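Local coordinates for protein CHAD domain (Ricinus communis, PDB 6QV5) that probably binds inorganic polyphosphate as an all-alpha-helical CHAD domain and carries a bound zinc ion in the crystal, at residues Ser200-Arg203 with Thr204-Ala207; Arg210-Tyr213 with Ala214-Phe218; Ala267-Phe270 with Ala271-Tyr274. All coordinates share one frame; numbering follows the deposited sequence.

How the contacts relate
All three contacts are local, each made by side chains about one helical turn apart. Contacts 1 and 2 share helix 198-217: residues 200-207 lie near its start and residues 210-218 run to its end, with centres about 16 Å apart and no touch beyond their closeness along the chain. Contact 3 belongs to helix 265-281, with its centre about 27 Å from that of contact 1 and about 38 Å from that of contact 2, on the other side of the chain's centre from the latter. Helix 224-260 ties them together, since side chains from every contact pack on it. The zinc site at H52 and H138 is remote from all three.

Contact 1: residues Ser200-Arg203 with Thr204-Ala207; sequences SAHR and TRIA
T204 turns back on S200 one helical turn earlier, and its OG1 donates to S200 O at 2.9 Å while its backbone N donates to the same oxygen at 3.2 Å. This is the intrahelical threonine-to-carbonyl bond of an alpha-helix, here in the opening turns of helix 198-217. The two donors reach S200 O from opposite faces of its carbonyl plane, so this one oxygen is gripped twice. OG1 can do this because it stands anti to the carbonyl carbon of T204 (chi1 -52°), which leans the hydroxyl back toward the preceding turn. The next backbone bonds, R205 N to A201 O, I206 N to H202 O and A207 N to R203 O, continue the regular i to i+4 pattern.

On another side of the helix, R205 NH2 comes to the edge of the H202 imidazole, but R205 is modelled in two conformers and this approach, seen in one of them, is doubtful. I206 sets CG1 between its backbone N and carbonyl carbon (chi1 64°), 3.3 Å from R203 O, and its CG2 lies obliquely to the H202 ring.

Farther out, A201, T204 and R205 rest on L241 of helix 224-260, while I206 and A207 meet R189 of helix 171-192; R189 NH1 also donates to R203 O. The imidazole ends against aliphatic carbon, with H202 CE1 3.6 Å from I206 CG2.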
loop_
_atom_site.group_PDB
_atom_site.type_symbol
_atom_site.label_atom_id
_atom_site.label_comp_id
_atom_site.label_asym_id
_atom_site.label_seq_id
_atom_site.Cartn_x
_atom_site.Cartn_y
_atom_site.Cartn_z
ATOM N N SER A 200 -6.467 14.651 7.316
ATOM C CA SER A 200 -6.033 15.344 6.101
ATOM C C SER A 200 -4.718 14.785 5.552
ATOM O O SER A 200 -4.584 14.650 4.334
ATOM C CB SER A 200 -5.919 16.845 6.348
ATOM O OG SER A 200 -7.173 17.398 6.711
ATOM N N ALA A 201 -3.755 14.459 6.447
ATOM C CA ALA A 201 -2.447 13.900 6.088
ATOM C C ALA A 201 -2.572 12.493 5.495
ATOM O O ALA A 201 -1.840 12.161 4.561
ATOM C CB ALA A 201 -1.530 13.881 7.300
ATOM N N HIS A 202 -3.508 11.678 6.032
ATOM C CA HIS A 202 -3.798 10.316 5.575
ATOM C C HIS A 202 -4.447 10.345 4.185
ATOM O O HIS A 202 -4.103 9.516 3.341
ATOM C CB HIS A 202 -4.681 9.575 6.602
ATOM C CG HIS A 202 -5.412 8.386 6.058
ATOM N ND1 HIS A 202 -4.767 7.184 5.829
ATOM C CD2 HIS A 202 -6.714 8.256 5.713
ATOM C CE1 HIS A 202 -5.692 6.366 5.352
ATOM N NE2 HIS A 202 -6.879 6.967 5.262
ATOM N N ARG A 203 -5.373 11.305 3.957
ATOM C CA ARG A 203 -6.075 11.502 2.683
ATOM C C ARG A 203 -5.105 11.859 1.555
ATOM O O ARG A 203 -5.266 11.362 0.441
ATOM C CB ARG A 203 -7.165 12.576 2.816
ATOM C CG ARG A 203 -8.520 12.020 3.233
ATOM C CD ARG A 203 -9.591 13.096 3.247
ATOM N NE ARG A 203 -9.499 13.947 4.434
ATOM C CZ ARG A 203 -10.135 15.105 4.584
ATOM N NH1 ARG A 203 -10.916 15.572 3.616
ATOM N NH2 ARG A 203 -9.992 15.807 5.699
ATOM N N THR A 204 -4.089 12.695 1.856
ATOM C CA THR A 204 -3.053 13.117 0.908
ATOM C C THR A 204 -2.152 11.923 0.552
ATOM O O THR A 204 -1.867 11.723 -0.633
ATOM C CB THR A 204 -2.278 14.332 1.460
ATOM O OG1 THR A 204 -3.208 15.346 1.849
ATOM C CG2 THR A 204 -1.287 14.914 0.452
ATOM N N ARG A 205 -1.733 11.135 1.581
ATOM C CA ARG A 205 -0.880 9.952 1.446
ATOM C C ARG A 205 -1.531 8.880 0.550
ATOM O O ARG A 205 -0.846 8.269 -0.272
ATOM C CB ARG A 205 -0.560 9.398 2.847
ATOM C CG ARG A 205 0.467 8.267 2.896
ATOM C CD ARG A 205 0.934 7.968 4.316
ATOM N NE ARG A 205 -0.174 7.709 5.242
ATOM C CZ ARG A 205 -0.704 6.512 5.470
ATOM N NH1 ARG A 205 -0.234 5.438 4.845
ATOM N NH2 ARG A 205 -1.708 6.376 6.326
ATOM N N ILE A 206 -2.852 8.650 0.723
ATOM C CA ILE A 206 -3.573 7.642 -0.066
ATOM C C ILE A 206 -3.823 8.148 -1.499
ATOM O O ILE A 206 -3.781 7.346 -2.431
ATOM C CB ILE A 206 -4.849 7.060 0.612
ATOM C CG1 ILE A 206 -5.947 8.124 0.845
ATOM C CG2 ILE A 206 -4.495 6.314 1.909
ATOM C CD1 ILE A 206 -7.381 7.601 0.683
ATOM N N ALA A 207 -4.025 9.478 -1.676
ATOM C CA ALA A 207 -4.207 10.113 -2.990
ATOM C C ALA A 207 -2.904 10.009 -3.792
ATOM O O ALA A 207 -2.941 9.869 -5.015
ATOM C CB ALA A 207 -4.605 11.572 -2.823
#

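Contact 2: residues Arg210-Tyr213 with Ala214-Phe218; sequences RGRY and ALEFF
R210 and A214 open the last turns of helix 198-217 with a regular backbone bond, A214 N to R210 O at 3.1 Å; the following L215 N to G211 O bond is weak, and F217 N bonds to Y213 O at 2.9 Å. R212 and E216, one turn apart, form an i to i+4 salt bridge with R212 NH1 2.9 Å from E216 OE2. The carboxylate lies over one face of the guanidinium, their planes 73° apart. E216 OE2 is well out of the guanidinium plane, so no N-H points at it and the pair is held by charge. R212 CG stands anti to the backbone N, and turns at chi3 (85°) and chi4 (91°) bring the guanidinium face to the carboxylate.

E216 OE1, also above that face, lies at the edge of the Y213 ring, 3.7 Å from Y213 CD1. A water donates to both E216 OE1 and Y213 O, bridging carboxylate and backbone. Y213 O also sits 3.1 Å above the plane of the F217 ring, offset toward its rim, while Y213 CB touches F217 CE2.

F218 is the first residue to leave helical geometry, although its N still bonds to A214 O. Around this helix end, R212 and L215 pack on helix 224-260, Y213 and F217 on R66 of helix 54-73, A214 on L182 of helix 171-192, and F217 and F218 on I33 of helix 26-42.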
loop_
_atom_site.group_PDB
_atom_site.type_symbol
_atom_site.label_atom_id
_atom_site.label_comp_id
_atom_site.label_asym_id
_atom_site.label_seq_id
_atom_site.Cartn_x
_atom_site.Cartn_y
_atom_site.Cartn_z
ATOM N N ARG A 210 -2.722 6.130 -4.771
ATOM C CA ARG A 210 -3.704 5.898 -5.839
ATOM C C ARG A 210 -3.203 6.441 -7.179
ATOM O O ARG A 210 -3.332 5.759 -8.196
ATOM C CB ARG A 210 -5.062 6.535 -5.491
ATOM C CG ARG A 210 -5.891 5.755 -4.482
ATOM C CD ARG A 210 -7.148 6.519 -4.117
ATOM N NE ARG A 210 -7.881 5.883 -3.021
ATOM C CZ ARG A 210 -8.977 6.384 -2.459
ATOM N NH1 ARG A 210 -9.481 7.538 -2.883
ATOM N NH2 ARG A 210 -9.576 5.740 -1.468
ATOM N N GLY A 211 -2.618 7.643 -7.150
ATOM C CA GLY A 211 -2.060 8.317 -8.318
ATOM C C GLY A 211 -0.834 7.627 -8.882
ATOM O O GLY A 211 -0.656 7.586 -10.103
ATOM N N ARG A 212 0.019 7.075 -7.990
ATOM C CA ARG A 212 1.235 6.344 -8.354
ATOM C C ARG A 212 0.874 5.015 -9.029
ATOM O O ARG A 212 1.451 4.692 -10.067
ATOM C CB ARG A 212 2.121 6.099 -7.117
ATOM C CG ARG A 212 3.545 5.661 -7.449
ATOM C CD ARG A 212 4.379 5.386 -6.211
ATOM N NE ARG A 212 4.189 4.024 -5.707
ATOM C CZ ARG A 212 4.927 2.976 -6.063
ATOM N NH1 ARG A 212 5.912 3.116 -6.942
ATOM N NH2 ARG A 212 4.681 1.779 -5.549
ATOM N N TYR A 213 -0.088 4.264 -8.448
ATOM C CA TYR A 213 -0.536 2.971 -8.969
ATOM C C TYR A 213 -1.227 3.087 -10.330
ATOM O O TYR A 213 -0.872 2.342 -11.245
ATOM C CB TYR A 213 -1.425 2.222 -7.953
ATOM C CG TYR A 213 -0.755 1.858 -6.642
ATOM C CD1 TYR A 213 0.603 1.549 -6.589
ATOM C CD2 TYR A 213 -1.495 1.738 -5.470
ATOM C CE1 TYR A 213 1.220 1.198 -5.388
ATOM C CE2 TYR A 213 -0.892 1.373 -4.267
ATOM C CZ TYR A 213 0.466 1.102 -4.230
ATOM O OH TYR A 213 1.061 0.744 -3.046
ATOM N N ALA A 214 -2.179 4.040 -10.470
ATOM C CA ALA A 214 -2.925 4.288 -11.711
ATOM C C ALA A 214 -2.008 4.656 -12.877
ATOM O O ALA A 214 -2.237 4.197 -13.995
ATOM C CB ALA A 214 -3.961 5.376 -11.497
ATOM N N LEU A 215 -0.957 5.450 -12.610
ATOM C CA LEU A 215 0.016 5.852 -13.622
ATOM C C LEU A 215 0.931 4.686 -14.015
ATOM O O LEU A 215 1.403 4.642 -15.151
ATOM C CB LEU A 215 0.821 7.070 -13.144
ATOM C CG LEU A 215 1.428 7.975 -14.220
ATOM C CD1 LEU A 215 0.352 8.607 -15.113
ATOM C CD2 LEU A 215 2.256 9.064 -13.586
ATOM N N GLU A 216 1.159 3.734 -13.088
ATOM C CA GLU A 216 1.958 2.532 -13.339
ATOM C C GLU A 216 1.142 1.523 -14.153
ATOM O O GLU A 216 1.717 0.785 -14.955
ATOM C CB GLU A 216 2.426 1.897 -12.024
ATOM C CG GLU A 216 3.618 2.592 -11.385
ATOM C CD GLU A 216 4.012 2.102 -10.002
ATOM O OE1 GLU A 216 3.145 1.556 -9.279
ATOM O OE2 GLU A 216 5.195 2.279 -9.636
ATOM N N PHE A 217 -0.197 1.497 -13.944
ATOM C CA PHE A 217 -1.133 0.619 -14.653
ATOM C C PHE A 217 -1.245 1.017 -16.124
ATOM O O PHE A 217 -1.166 0.151 -16.996
ATOM C CB PHE A 217 -2.530 0.637 -13.996
ATOM C CG PHE A 217 -2.649 0.094 -12.590
ATOM C CD1 PHE A 217 -1.879 -0.988 -12.174
ATOM C CD2 PHE A 217 -3.584 0.615 -11.704
ATOM C CE1 PHE A 217 -2.007 -1.502 -10.881
ATOM C CE2 PHE A 217 -3.709 0.102 -10.410
ATOM C CZ PHE A 217 -2.921 -0.955 -10.009
ATOM N N PHE A 218 -1.424 2.325 -16.391
ATOM C CA PHE A 218 -1.546 2.892 -17.736
ATOM C C PHE A 218 -0.217 3.551 -18.158
ATOM O O PHE A 218 -0.215 4.646 -18.722
ATOM C CB PHE A 218 -2.718 3.897 -17.785
ATOM C CG PHE A 218 -4.072 3.346 -17.398
ATOM C CD1 PHE A 218 -4.862 2.677 -18.327
ATOM C CD2 PHE A 218 -4.576 3.530 -16.115
ATOM C CE1 PHE A 218 -6.124 2.189 -17.975
ATOM C CE2 PHE A 218 -5.833 3.033 -15.760
ATOM C CZ PHE A 218 -6.600 2.367 -16.693
HETATM O O HOH W 1 0.779 -0.084 -9.892
#

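Contact 3: residues Ala267-Phe270 with Ala271-Tyr274; sequences AVQF and ARGY
Q269 OE1 accepts a hydrogen bond from R272 NH1 at 2.8 Å, a side-chain bond between residues three apart on helix 265-281. The amide and guanidinium planes are only 6° apart, and the donor lies in the carbonyl plane of the amide, so the two flat groups meet edge to edge in a single sheet of atoms. The N-H...O angle of 137° shows the bond is bent in spite of this coplanarity. Q269 reaches over by folding at chi2 (-75°), which turns its end toward the next turn, and R272 is bent at chi3, so the side chains run side by side. Both residues also touch a crystal neighbour, so the lattice may contribute to the arrangement. A second bond, from R272 NE to G251 O, holds the guanidinium against helix 224-260 and limits its rotation about the chain.

The backbone bonds are regular. R272 N to V268 O is the shortest at 2.8 Å, G273 N to Q269 O follows at 2.9 Å, and Y274 N bonds to F270 O at 3.1 Å.

The apolar part begins where V268 CG1 touches R272 CD at 4.0 Å, the aliphatic stem of the arginine crossing the valine. V268 also packs on L254 and A258 of helix 224-260, and with A267 and A271 it meets L125 of helix 122-145. F270 lies on L122 and A119, while Y274 contacts I112. With the polar pair of Q269 and R272 bordering its apolar side, this is an amphipathic alpha-helix packed on helices 224-260 and 122-145 of the all-helical fold.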
loop_
_atom_site.group_PDB
_atom_site.type_symbol
_atom_site.label_atom_id
_atom_site.label_comp_id
_atom_site.label_asym_id
_atom_site.label_seq_id
_atom_site.Cartn_x
_atom_site.Cartn_y
_atom_site.Cartn_z
ATOM N N ALA A 267 9.515 -0.917 29.422
ATOM C CA ALA A 267 10.277 -0.829 28.175
ATOM C C ALA A 267 9.399 -0.271 27.050
ATOM O O ALA A 267 9.897 0.479 26.210
ATOM C CB ALA A 267 10.808 -2.200 27.791
ATOM N N VAL A 268 8.092 -0.631 27.052
ATOM C CA VAL A 268 7.086 -0.183 26.080
ATOM C C VAL A 268 6.885 1.334 26.209
ATOM O O VAL A 268 6.994 2.046 25.210
ATOM C CB VAL A 268 5.742 -0.959 26.224
ATOM C CG1 VAL A 268 4.623 -0.292 25.430
ATOM C CG2 VAL A 268 5.891 -2.418 25.811
ATOM N N GLN A 269 6.601 1.816 27.441
ATOM C CA GLN A 269 6.378 3.231 27.748
ATOM C C GLN A 269 7.580 4.108 27.388
ATOM O O GLN A 269 7.385 5.246 26.958
ATOM C CB GLN A 269 5.952 3.428 29.215
ATOM C CG GLN A 269 4.518 2.980 29.522
ATOM C CD GLN A 269 3.471 3.935 29.004
ATOM O OE1 GLN A 269 3.029 3.849 27.854
ATOM N NE2 GLN A 269 3.043 4.863 29.847
ATOM N N PHE A 270 8.814 3.563 27.517
ATOM C CA PHE A 270 10.056 4.247 27.155
ATOM C C PHE A 270 10.108 4.457 25.642
ATOM O O PHE A 270 10.442 5.554 25.190
ATOM C CB PHE A 270 11.293 3.463 27.645
ATOM C CG PHE A 270 12.608 4.175 27.414
ATOM C CD1 PHE A 270 13.107 5.070 28.353
ATOM C CD2 PHE A 270 13.343 3.957 26.253
ATOM C CE1 PHE A 270 14.316 5.739 28.132
ATOM C CE2 PHE A 270 14.546 4.632 26.030
ATOM C CZ PHE A 270 15.026 5.515 26.972
ATOM N N ALA A 271 9.770 3.403 24.868
ATOM C CA ALA A 271 9.733 3.424 23.408
ATOM C C ALA A 271 8.612 4.343 22.922
ATOM O O ALA A 271 8.830 5.120 21.994
ATOM C CB ALA A 271 9.532 2.016 22.869
ATOM N N ARG A 272 7.431 4.281 23.577
ATOM C CA ARG A 272 6.257 5.099 23.261
ATOM C C ARG A 272 6.516 6.581 23.511
ATOM O O ARG A 272 6.076 7.413 22.721
ATOM C CB ARG A 272 5.019 4.622 24.035
ATOM C CG ARG A 272 4.373 3.376 23.436
ATOM C CD ARG A 272 3.012 3.071 24.034
ATOM N NE ARG A 272 1.988 4.016 23.579
ATOM C CZ ARG A 272 1.395 4.915 24.357
ATOM N NH1 ARG A 272 1.704 4.998 25.645
ATOM N NH2 ARG A 272 0.483 5.737 23.854
ATOM N N GLY A 273 7.244 6.886 24.588
ATOM C CA GLY A 273 7.632 8.244 24.948
ATOM C C GLY A 273 8.567 8.841 23.916
ATOM O O GLY A 273 8.372 9.983 23.491
ATOM N N TYR A 274 9.556 8.035 23.468
ATOM C CA TYR A 274 10.551 8.388 22.451
ATOM C C TYR A 274 9.894 8.653 21.095
ATOM O O TYR A 274 10.253 9.623 20.426
ATOM C CB TYR A 274 11.609 7.272 22.324
ATOM C CG TYR A 274 12.889 7.694 21.630
ATOM C CD1 TYR A 274 14.032 8.004 22.363
ATOM C CD2 TYR A 274 12.973 7.742 20.240
ATOM C CE1 TYR A 274 15.219 8.376 21.730
ATOM C CE2 TYR A 274 14.151 8.120 19.597
ATOM C CZ TYR A 274 15.272 8.436 20.347
ATOM O OH TYR A 274 16.434 8.806 19.716
#